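Local coordinates for protein dTDP-4-dehydrorhamnose reductase (Bacillus anthracis, PDB 3SC6) that catalyses the NADPH-dependent reduction of dTDP-4-dehydrorhamnose, probably the last step in making dTDP-L-rhamnose, using a Rossmann-type fold that holds the cofactor, at residues A[153-159]-A[185-191]; A[164-169]-A[223-228]; A[212-218]-A[270-274]. Residues are numbered along the deposited sequence.

Contact 1: residues A[153-159]-A[185-191]; sequences TSWLYGK and IGSPTYV. With NAP (NADP nicotinamide-adenine-dinucleotide phosphate), chain G.
Residues T153 to L156 of strand 148-157 line the nicotinamide end of the NADP pocket, and strand 185-190 pairs with it in parallel in the central Rossmann sheet. L156 pairs with T189 (CA–CA 4.7 Å) and Y157 with Y190 (CA–CA 5.3 Å). Three backbone hydrogen bonds set the register: T189 N to W155 O (2.8 Å), Y157 N to T189 O (3.1 Å) and V191 N to Y157 O (3.1 Å). T189, chi1 m, adds OG1 to S154 O at 3.1 Å. W155 breaks the strand with positive phi and psi (50/49); its ring, chi1 m, receives G186 CA over one face, 3.7 Å from the six-membered centroid, where a CB on residue 186 would clash with the indole. Y157, chi1 p, is covered by Y190 CA, 4.2 Å from its ring centroid. L156 CD1 meets V191 CG2 at 3.5 Å. K159 NZ and Y190 OH converge on E283. T153 O lies 3.4 Å from NAP C5N and L156 N 3.3 Å from NAP N7N: backbone atoms approach the nicotinamide, consistent with the inter-strand bonds holding them in place.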
loop_
_atom_site.group_PDB
_atom_site.type_symbol
_atom_site.label_atom_id
_atom_site.label_comp_id
_atom_site.label_asym_id
_atom_site.label_seq_id
_atom_site.Cartn_x
_atom_site.Cartn_y
_atom_site.Cartn_z
ATOM N N THR A 153 -1.729 3.544 2.850
ATOM C CA THR A 153 -0.943 4.182 1.808
ATOM C C THR A 153 -1.851 4.321 0.588
ATOM O O THR A 153 -3.026 3.959 0.660
ATOM C CB THR A 153 0.299 3.366 1.453
ATOM O OG1 THR A 153 1.116 4.105 0.537
ATOM C CG2 THR A 153 -0.094 2.019 0.856
ATOM N N SER A 154 -1.321 4.831 -0.526
ATOM C CA SER A 154 -2.128 5.007 -1.743
ATOM C C SER A 154 -1.296 5.256 -2.995
ATOM O O SER A 154 -0.193 5.802 -2.905
ATOM C CB SER A 154 -3.042 6.214 -1.561
ATOM O OG SER A 154 -2.274 7.391 -1.349
ATOM N N TRP A 155 -1.820 4.861 -4.165
ATOM C CA TRP A 155 -1.094 5.082 -5.420
ATOM C C TRP A 155 0.329 4.584 -5.276
ATOM O O TRP A 155 1.290 5.273 -5.614
ATOM C CB TRP A 155 -1.141 6.580 -5.714
ATOM C CG TRP A 155 -2.506 7.071 -6.113
ATOM C CD1 TRP A 155 -3.684 6.850 -5.462
ATOM C CD2 TRP A 155 -2.788 8.078 -7.095
ATOM N NE1 TRP A 155 -4.703 7.528 -6.079
ATOM C CE2 TRP A 155 -4.176 8.311 -7.068
ATOM C CE3 TRP A 155 -2.007 8.765 -8.028
ATOM C CZ2 TRP A 155 -4.800 9.201 -7.935
ATOM C CZ3 TRP A 155 -2.629 9.645 -8.891
ATOM C CH2 TRP A 155 -4.014 9.858 -8.837
ATOM N N LEU A 156 0.440 3.364 -4.771
ATOM C CA LEU A 156 1.716 2.720 -4.541
ATOM C C LEU A 156 2.290 2.132 -5.834
ATOM O O LEU A 156 1.557 1.554 -6.636
ATOM C CB LEU A 156 1.514 1.620 -3.494
ATOM C CG LEU A 156 2.719 0.847 -2.976
ATOM C CD1 LEU A 156 3.705 1.796 -2.319
ATOM C CD2 LEU A 156 2.259 -0.204 -1.984
ATOM N N TYR A 157 3.598 2.297 -6.036
ATOM C CA TYR A 157 4.277 1.776 -7.224
ATOM C C TYR A 157 5.736 1.535 -6.860
ATOM O O TYR A 157 6.328 2.329 -6.126
ATOM C CB TYR A 157 4.202 2.761 -8.389
ATOM C CG TYR A 157 4.966 4.044 -8.168
ATOM C CD1 TYR A 157 4.384 5.127 -7.529
ATOM C CD2 TYR A 157 6.270 4.174 -8.624
ATOM C CE1 TYR A 157 5.092 6.303 -7.335
ATOM C CE2 TYR A 157 6.983 5.337 -8.440
ATOM C CZ TYR A 157 6.396 6.400 -7.796
ATOM O OH TYR A 157 7.114 7.560 -7.616
ATOM N N GLY A 158 6.318 0.453 -7.373
ATOM C CA GLY A 158 7.718 0.125 -7.082
ATOM C C GLY A 158 8.518 -0.403 -8.259
ATOM O O GLY A 158 8.084 -0.331 -9.406
ATOM N N LYS A 159 9.699 -0.934 -7.958
ATOM C CA LYS A 159 10.585 -1.481 -8.978
ATOM C C LYS A 159 10.037 -2.718 -9.656
ATOM O O LYS A 159 10.165 -2.883 -10.870
ATOM C CB LYS A 159 11.930 -1.906 -8.368
ATOM C CG LYS A 159 12.764 -0.826 -7.723
ATOM C CD LYS A 159 14.085 -1.422 -7.234
ATOM C CE LYS A 159 14.989 -0.373 -6.612
ATOM N NZ LYS A 159 14.360 0.290 -5.431
ATOM N N ILE A 185 -7.647 13.242 -8.220
ATOM C CA ILE A 185 -6.446 13.697 -7.545
ATOM C C ILE A 185 -5.990 12.682 -6.507
ATOM O O ILE A 185 -6.811 12.060 -5.830
ATOM C CB ILE A 185 -6.676 15.069 -6.878
ATOM C CG1 ILE A 185 -7.072 16.103 -7.936
ATOM C CG2 ILE A 185 -5.428 15.529 -6.142
ATOM C CD1 ILE A 185 -7.311 17.490 -7.376
ATOM N N GLY A 186 -4.676 12.510 -6.397
ATOM C CA GLY A 186 -4.096 11.572 -5.447
ATOM C C GLY A 186 -2.648 11.899 -5.146
ATOM O O GLY A 186 -2.152 12.959 -5.524
ATOM N N SER A 187 -1.967 10.986 -4.464
ATOM C CA SER A 187 -0.569 11.190 -4.113
ATOM C C SER A 187 0.262 9.924 -4.345
ATOM O O SER A 187 0.228 8.993 -3.536
ATOM C CB SER A 187 -0.459 11.632 -2.656
ATOM O OG SER A 187 -1.004 10.652 -1.798
ATOM N N PRO A 188 1.006 9.888 -5.459
ATOM C CA PRO A 188 1.846 8.745 -5.800
ATOM C C PRO A 188 2.828 8.423 -4.689
ATOM O O PRO A 188 3.532 9.311 -4.215
ATOM C CB PRO A 188 2.601 9.221 -7.044
ATOM C CG PRO A 188 1.755 10.290 -7.626
ATOM C CD PRO A 188 1.029 10.930 -6.498
ATOM N N THR A 189 2.877 7.159 -4.282
ATOM C CA THR A 189 3.778 6.736 -3.222
ATOM C C THR A 189 4.741 5.653 -3.686
ATOM O O THR A 189 4.324 4.562 -4.066
ATOM C CB THR A 189 2.992 6.203 -2.019
ATOM O OG1 THR A 189 2.151 7.242 -1.504
ATOM C CG2 THR A 189 3.937 5.735 -0.936
ATOM N N TYR A 190 6.033 5.966 -3.649
ATOM C CA TYR A 190 7.063 5.015 -4.057
ATOM C C TYR A 190 7.475 4.078 -2.925
ATOM O O TYR A 190 7.957 4.512 -1.881
ATOM C CB TYR A 190 8.257 5.741 -4.692
ATOM C CG TYR A 190 9.447 4.854 -4.978
ATOM C CD1 TYR A 190 9.287 3.607 -5.557
ATOM C CD2 TYR A 190 10.740 5.323 -4.794
ATOM C CE1 TYR A 190 10.378 2.806 -5.840
ATOM C CE2 TYR A 190 11.835 4.539 -5.096
ATOM C CZ TYR A 190 11.646 3.281 -5.617
ATOM O OH TYR A 190 12.728 2.494 -5.917
ATOM N N VAL A 191 7.260 2.787 -3.162
ATOM C CA VAL A 191 7.576 1.722 -2.206
ATOM C C VAL A 191 8.836 1.959 -1.379
ATOM O O VAL A 191 8.827 1.755 -0.174
ATOM C CB VAL A 191 7.698 0.358 -2.922
ATOM C CG1 VAL A 191 8.129 -0.719 -1.952
ATOM C CG2 VAL A 191 6.377 -0.018 -3.591
HETATM P PA NAP G . 0.078 -6.896 -4.882
HETATM O O1A NAP G . -1.223 -7.439 -5.422
HETATM O O2A NAP G . 1.305 -6.899 -5.769
HETATM O O5B NAP G . 0.447 -7.669 -3.520
HETATM C C5B NAP G . -0.470 -8.546 -2.873
HETATM C C4B NAP G . 0.130 -9.947 -2.835
HETATM O O4B NAP G . -0.659 -10.794 -1.985
HETATM C C3B NAP G . 0.168 -10.594 -4.218
HETATM O O3B NAP G . 1.491 -10.999 -4.576
HETATM C C2B NAP G . -0.732 -11.803 -4.096
HETATM O O2B NAP G . -0.255 -12.909 -4.861
HETATM C C1B NAP G . -0.716 -12.082 -2.598
HETATM N N9A NAP G . -1.856 -12.938 -2.170
HETATM C C8A NAP G . -3.056 -13.072 -2.767
HETATM N N7A NAP G . -3.787 -13.974 -2.073
HETATM C C5A NAP G . -3.031 -14.408 -1.047
HETATM C C6A NAP G . -3.240 -15.379 0.052
HETATM N N6A NAP G . -4.412 -16.049 0.171
HETATM N N1A NAP G . -2.234 -15.571 0.936
HETATM C C2A NAP G . -1.072 -14.899 0.813
HETATM N N3A NAP G . -0.863 -14.014 -0.184
HETATM C C4A NAP G . -1.817 -13.757 -1.116
HETATM O O3 NAP G . -0.179 -5.393 -4.348
HETATM P PN NAP G . 0.854 -4.612 -3.375
HETATM O O1N NAP G . 0.781 -3.142 -3.715
HETATM O O2N NAP G . 2.183 -5.324 -3.340
HETATM O O5D NAP G . 0.184 -4.811 -1.930
HETATM C C5D NAP G . 0.669 -4.089 -0.798
HETATM C C4D NAP G . -0.489 -3.657 0.101
HETATM O O4D NAP G . -0.765 -2.260 -0.086
HETATM C C3D NAP G . -1.784 -4.411 -0.187
HETATM O O3D NAP G . -2.282 -5.010 1.012
HETATM C C2D NAP G . -2.753 -3.369 -0.702
HETATM O O2D NAP G . -4.065 -3.619 -0.197
HETATM C C1D NAP G . -2.178 -2.047 -0.203
HETATM N N1N NAP G . -2.461 -0.909 -1.090
HETATM C C2N NAP G . -2.027 -0.920 -2.362
HETATM C C3N NAP G . -2.283 0.154 -3.214
HETATM C C7N NAP G . -1.786 0.108 -4.635
HETATM O O7N NAP G . -1.230 -0.904 -5.034
HETATM N N7N NAP G . -1.951 1.160 -5.435
HETATM C C4N NAP G . -2.993 1.248 -2.728
HETATM C C5N NAP G . -3.424 1.240 -1.412
HETATM C C6N NAP G . -3.140 0.143 -0.606
HETATM P P2B NAP G . -0.989 -13.338 -6.231
HETATM O O1X NAP G . -0.030 -14.338 -6.829
HETATM O O2X NAP G . -2.307 -13.930 -5.792
HETATM O O3X NAP G . -1.120 -12.051 -7.007
#

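Contact 2: residues A[164-169]-A[223-228]; sequences FVKTMI and FAKKIF
Two alpha-helical segments, 164-169 and 223-228, pack through apolar side chains at an axis distance of 10.0 Å, with a signed crossing angle of -62° between their N-to-C directions. This knobs-into-holes packing joins helix 164-172, which follows Rossmann strand 148-157, to helix 220-231. The nearest CA pairs are V165–I227 (7.0 Å), M168–A224 (7.1 Å) and I169–F228 (7.5 Å). The central bump is I227 (chi1 m, chi2 t), a knob that fits the hollow formed by F164, V165, M168 and I169. Its CD1 lies 3.8 Å from V165 CG2, 3.9 Å from F164 CE2 and 4.2 Å from M168 CG, while its CG2 is 4.3 Å from I169 CG1. Near the N-terminal ends of both segments, F164 and F223, each with chi1 t, meet rim to rim: F164 CD2 is 3.4 Å from F223 CE2, the centroids are 5.6 Å apart and the planes are inclined at 33°. F223 CZ also reaches V165 CG2 at 3.6 Å. The small A224 gives a shallow place on the second helix, approached by F164 CZ (4.2 Å from A224 CB) and M168 SD (4.3 Å from A224 CB). M168, m at chi1 and chi2, forms an oblique Met-aromatic contact, its SD 5.5 Å from the F228 ring centroid. F228 (chi1 m) brings CE1 to 3.7 Å from M168 CB and 3.4 Å from M168 O. Strand 177-181 borders the pair through V180, which touches F164, M168 and A224, and helix 273-283 borders it through F280 against V165 and L277 against I227.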
loop_
_atom_site.group_PDB
_atom_site.type_symbol
_atom_site.label_atom_id
_atom_site.label_comp_id
_atom_site.label_asym_id
_atom_site.label_seq_id
_atom_site.Cartn_x
_atom_site.Cartn_y
_atom_site.Cartn_z
ATOM N N PHE A 164 1.679 2.042 -12.935
ATOM C CA PHE A 164 1.387 3.170 -13.812
ATOM C C PHE A 164 2.639 3.825 -14.395
ATOM O O PHE A 164 2.606 4.310 -15.514
ATOM C CB PHE A 164 0.540 4.205 -13.070
ATOM C CG PHE A 164 0.128 5.382 -13.915
ATOM C CD1 PHE A 164 -1.049 5.343 -14.647
ATOM C CD2 PHE A 164 0.901 6.533 -13.959
ATOM C CE1 PHE A 164 -1.437 6.424 -15.415
ATOM C CE2 PHE A 164 0.516 7.619 -14.726
ATOM C CZ PHE A 164 -0.654 7.564 -15.453
ATOM N N VAL A 165 3.741 3.840 -13.658
ATOM C CA VAL A 165 4.956 4.461 -14.183
ATOM C C VAL A 165 5.563 3.637 -15.325
ATOM O O VAL A 165 5.960 4.197 -16.347
ATOM C CB VAL A 165 5.998 4.710 -13.091
ATOM C CG1 VAL A 165 7.261 5.299 -13.693
ATOM C CG2 VAL A 165 5.432 5.641 -12.036
ATOM N N LYS A 166 5.637 2.316 -15.153
ATOM C CA LYS A 166 6.194 1.446 -16.197
ATOM C C LYS A 166 5.312 1.447 -17.447
ATOM O O LYS A 166 5.816 1.342 -18.560
ATOM C CB LYS A 166 6.353 0.002 -15.708
ATOM C CG LYS A 166 7.333 -0.224 -14.560
ATOM C CD LYS A 166 7.348 -1.713 -14.186
ATOM C CE LYS A 166 8.294 -2.029 -13.043
ATOM N NZ LYS A 166 9.695 -1.691 -13.371
ATOM N N THR A 167 3.998 1.552 -17.256
ATOM C CA THR A 167 3.057 1.564 -18.378
ATOM C C THR A 167 3.251 2.789 -19.275
ATOM O O THR A 167 3.260 2.662 -20.500
ATOM C CB THR A 167 1.587 1.484 -17.899
ATOM O OG1 THR A 167 1.378 0.253 -17.194
ATOM C CG2 THR A 167 0.631 1.536 -19.074
ATOM N N MET A 168 3.412 3.969 -18.677
ATOM C CA MET A 168 3.609 5.191 -19.461
ATOM C C MET A 168 4.886 5.125 -20.300
ATOM O O MET A 168 4.881 5.504 -21.468
ATOM C CB MET A 168 3.656 6.432 -18.562
ATOM C CG MET A 168 2.387 6.741 -17.760
ATOM S SD MET A 168 0.881 7.076 -18.715
ATOM C CE MET A 168 0.101 5.467 -18.793
ATOM N N ILE A 169 5.974 4.645 -19.707
ATOM C CA ILE A 169 7.251 4.539 -20.420
ATOM C C ILE A 169 7.184 3.492 -21.530
ATOM O O ILE A 169 7.858 3.610 -22.551
ATOM C CB ILE A 169 8.407 4.178 -19.464
ATOM C CG1 ILE A 169 8.560 5.250 -18.383
ATOM C CG2 ILE A 169 9.715 4.038 -20.235
ATOM C CD1 ILE A 169 9.673 4.965 -17.408
ATOM N N PHE A 223 0.766 13.673 -13.166
ATOM C CA PHE A 223 1.749 12.664 -12.821
ATOM C C PHE A 223 2.315 12.110 -14.120
ATOM O O PHE A 223 3.528 11.979 -14.269
ATOM C CB PHE A 223 1.094 11.589 -11.939
ATOM C CG PHE A 223 2.019 10.488 -11.507
ATOM C CD1 PHE A 223 2.996 10.728 -10.562
ATOM C CD2 PHE A 223 1.823 9.192 -11.935
ATOM C CE1 PHE A 223 3.827 9.721 -10.134
ATOM C CE2 PHE A 223 2.644 8.177 -11.495
ATOM C CZ PHE A 223 3.646 8.443 -10.595
ATOM N N ALA A 224 1.431 11.831 -15.074
ATOM C CA ALA A 224 1.844 11.307 -16.366
ATOM C C ALA A 224 2.843 12.262 -17.015
ATOM O O ALA A 224 3.926 11.842 -17.420
ATOM C CB ALA A 224 0.639 11.100 -17.268
ATOM N N LYS A 225 2.486 13.546 -17.103
ATOM C CA LYS A 225 3.382 14.541 -17.706
ATOM C C LYS A 225 4.758 14.531 -17.082
ATOM O O LYS A 225 5.768 14.454 -17.783
ATOM C CB LYS A 225 2.848 15.973 -17.569
ATOM C CG LYS A 225 1.578 16.319 -18.310
ATOM C CD LYS A 225 1.251 17.797 -18.061
ATOM C CE LYS A 225 0.022 18.264 -18.809
ATOM N NZ LYS A 225 0.171 18.160 -20.284
ATOM N N LYS A 226 4.798 14.613 -15.759
ATOM C CA LYS A 226 6.067 14.632 -15.058
ATOM C C LYS A 226 6.869 13.324 -15.188
ATOM O O LYS A 226 8.085 13.327 -14.996
ATOM C CB LYS A 226 5.888 15.121 -13.617
ATOM C CG LYS A 226 7.187 15.236 -12.841
ATOM C CD LYS A 226 7.010 15.977 -11.524
ATOM C CE LYS A 226 6.583 17.438 -11.766
ATOM N NZ LYS A 226 6.417 18.206 -10.502
ATOM N N ILE A 227 6.204 12.219 -15.517
ATOM C CA ILE A 227 6.921 10.960 -15.689
ATOM C C ILE A 227 7.740 11.100 -16.969
ATOM O O ILE A 227 8.899 10.687 -17.024
ATOM C CB ILE A 227 5.991 9.733 -15.785
ATOM C CG1 ILE A 227 5.277 9.506 -14.453
ATOM C CG2 ILE A 227 6.797 8.483 -16.096
ATOM C CD1 ILE A 227 4.347 8.311 -14.448
ATOM N N PHE A 228 7.135 11.710 -17.990
ATOM C CA PHE A 228 7.816 11.910 -19.264
ATOM C C PHE A 228 8.847 13.019 -19.132
ATOM O O PHE A 228 9.815 13.061 -19.885
ATOM C CB PHE A 228 6.837 12.243 -20.394
ATOM C CG PHE A 228 5.786 11.194 -20.613
ATOM C CD1 PHE A 228 6.137 9.866 -20.735
ATOM C CD2 PHE A 228 4.458 11.544 -20.765
ATOM C CE1 PHE A 228 5.178 8.894 -20.942
ATOM C CE2 PHE A 228 3.494 10.579 -20.987
ATOM C CZ PHE A 228 3.857 9.251 -21.076
#

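Contact 3: residues A[212-218]-A[270-274]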
loop_
_atom_site.group_PDB
_atom_site.type_symbol
_atom_site.label_atom_id
_atom_site.label_comp_id
_atom_site.label_asym_id
_atom_site.label_seq_id
_atom_site.Cartn_x
_atom_site.Cartn_y
_atom_site.Cartn_z
ATOM N N VAL A 212 0.834 6.815 5.544
ATOM C CA VAL A 212 2.155 6.969 4.950
ATOM C C VAL A 212 2.041 7.058 3.437
ATOM O O VAL A 212 1.638 6.099 2.771
ATOM C CB VAL A 212 3.073 5.797 5.312
ATOM C CG1 VAL A 212 4.443 5.983 4.669
ATOM C CG2 VAL A 212 3.200 5.680 6.824
ATOM N N SER A 213 2.398 8.221 2.904
ATOM C CA SER A 213 2.350 8.482 1.476
ATOM C C SER A 213 3.280 9.628 1.203
ATOM O O SER A 213 3.693 10.319 2.129
ATOM C CB SER A 213 0.947 8.914 1.053
ATOM O OG SER A 213 -0.014 7.924 1.356
ATOM N N ASN A 214 3.623 9.838 -0.060
ATOM C CA ASN A 214 4.498 10.939 -0.400
ATOM C C ASN A 214 3.694 12.227 -0.293
ATOM O O ASN A 214 2.476 12.228 -0.484
ATOM C CB ASN A 214 5.108 10.766 -1.790
ATOM C CG ASN A 214 6.033 9.563 -1.883
ATOM O OD1 ASN A 214 6.424 9.153 -2.970
ATOM N ND2 ASN A 214 6.373 8.987 -0.741
ATOM N N THR A 215 4.387 13.311 0.040
ATOM C CA THR A 215 3.778 14.624 0.197
ATOM C C THR A 215 3.226 15.199 -1.100
ATOM O O THR A 215 3.670 14.842 -2.188
ATOM C CB THR A 215 4.818 15.625 0.746
ATOM O OG1 THR A 215 5.315 15.155 2.002
ATOM C CG2 THR A 215 4.213 17.013 0.922
ATOM N N GLY A 216 2.243 16.085 -0.965
ATOM C CA GLY A 216 1.616 16.745 -2.107
ATOM C C GLY A 216 0.490 16.000 -2.792
ATOM O O GLY A 216 0.406 14.774 -2.732
ATOM N N SER A 217 -0.387 16.768 -3.433
ATOM C CA SER A 217 -1.520 16.223 -4.158
ATOM C C SER A 217 -1.038 16.078 -5.592
ATOM O O SER A 217 0.002 16.636 -5.953
ATOM C CB SER A 217 -2.724 17.161 -4.086
ATOM O OG SER A 217 -2.428 18.414 -4.673
ATOM N N CYS A 218 -1.794 15.367 -6.419
ATOM C CA CYS A 218 -1.395 15.161 -7.802
ATOM C C CYS A 218 -2.591 14.648 -8.609
ATOM O O CYS A 218 -3.730 14.770 -8.175
ATOM C CB CYS A 218 -0.249 14.144 -7.800
ATOM S SG CYS A 218 0.486 13.747 -9.356
ATOM N N MET A 270 7.389 12.640 4.869
ATOM C CA MET A 270 7.734 11.844 3.706
ATOM C C MET A 270 8.152 12.786 2.590
ATOM O O MET A 270 7.798 13.968 2.609
ATOM C CB MET A 270 6.499 11.070 3.231
ATOM C CG MET A 270 5.952 10.034 4.197
ATOM S SD MET A 270 7.051 8.629 4.419
ATOM C CE MET A 270 7.087 7.969 2.753
ATOM N N PRO A 271 8.929 12.281 1.621
ATOM C CA PRO A 271 9.323 13.151 0.525
ATOM C C PRO A 271 8.103 13.413 -0.349
ATOM O O PRO A 271 7.089 12.727 -0.205
ATOM C CB PRO A 271 10.355 12.317 -0.246
ATOM C CG PRO A 271 10.777 11.234 0.685
ATOM C CD PRO A 271 9.613 10.977 1.576
ATOM N N SER A 272 8.187 14.393 -1.243
ATOM C CA SER A 272 7.067 14.700 -2.123
ATOM C C SER A 272 6.971 13.600 -3.173
ATOM O O SER A 272 7.958 12.924 -3.453
ATOM C CB SER A 272 7.270 16.052 -2.795
ATOM O OG SER A 272 8.452 16.045 -3.569
ATOM N N TRP A 273 5.783 13.412 -3.742
ATOM C CA TRP A 273 5.586 12.383 -4.762
ATOM C C TRP A 273 6.520 12.677 -5.921
ATOM O O TRP A 273 7.046 11.771 -6.569
ATOM C CB TRP A 273 4.136 12.361 -5.258
ATOM C CG TRP A 273 3.685 13.639 -5.916
ATOM C CD1 TRP A 273 3.065 14.698 -5.319
ATOM C CD2 TRP A 273 3.827 13.985 -7.297
ATOM N NE1 TRP A 273 2.809 15.682 -6.242
ATOM C CE2 TRP A 273 3.267 15.268 -7.465
ATOM C CE3 TRP A 273 4.375 13.337 -8.408
ATOM C CZ2 TRP A 273 3.237 15.912 -8.699
ATOM C CZ3 TRP A 273 4.343 13.978 -9.631
ATOM C CH2 TRP A 273 3.778 15.252 -9.767
ATOM N N GLU A 274 6.717 13.968 -6.154
ATOM C CA GLU A 274 7.575 14.469 -7.211
ATOM C C GLU A 274 8.990 13.990 -6.947
ATOM O O GLU A 274 9.689 13.526 -7.845
ATOM C CB GLU A 274 7.534 15.998 -7.187
ATOM C CG GLU A 274 6.130 16.557 -7.366
ATOM C CD GLU A 274 6.054 18.059 -7.247
ATOM O OE1 GLU A 274 7.091 18.695 -6.956
ATOM O OE2 GLU A 274 4.943 18.606 -7.422
HETATM O O HOH W 1 6.202 9.152 -5.727
#
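A cysteine sulfur resting on a tryptophan face is the striking feature: C218 SG lies 3.5 Å from the centroid of the W273 six-membered ring, only 10° off its normal, and C218 CB makes a CH-pi contact with the five-membered ring at 3.9 Å. The p rotamer of W273 brings its indole to the end of the 212-218 loop. Upstream, T215 and S272 form a single backbone bridge, CA–CA 4.0 Å. In it T215 N donates to P271 O (2.8 Å). The second bond runs from W273 N to T215 O (3.0 Å). T215 OG1 adds a 2.8 Å hydrogen bond to M270 O. G216, at phi 85° and psi 155°, turns the loop past the indole where a CB would be jammed against the preceding carbonyl. A water joins N214 OD1 (2.8 Å) to W273 O (2.9 Å), and M270 SD packs on V212 CG1 at 3.7 Å. S272 is the N-cap of helix 273-283, its OG accepting from E275 N; the bridged residue is thus also the one that caps the helix. The loop links strands 208-211 and 218-219; P188 of strand 185-190 touches both C218 and W273, while helix 191-202 meets V212 and M270 through L194 and M197.

Overall arrangement
Contact 1 lies nearest the centre of the chain, about 8 Å between centres from contact 3 and 12 Å from contact 2; contacts 2 and 3 are about 16 Å apart. Along the chain, 153-159 runs on towards helix 164-172, and contacts 1 and 2 interlock, as do 2 and 3, whereas contact 1 closes before contact 3 opens. Strand 185-190 joins contacts 1 and 3 through the pairing of G186 with C218. F223 of contact 2 packs against P188 of contact 1 and against C218 and W273 of contact 3. Together they join the cofactor-binding Rossmann sheet to the helices of the C-terminal part, which, as in related reductases, probably contributes to substrate binding.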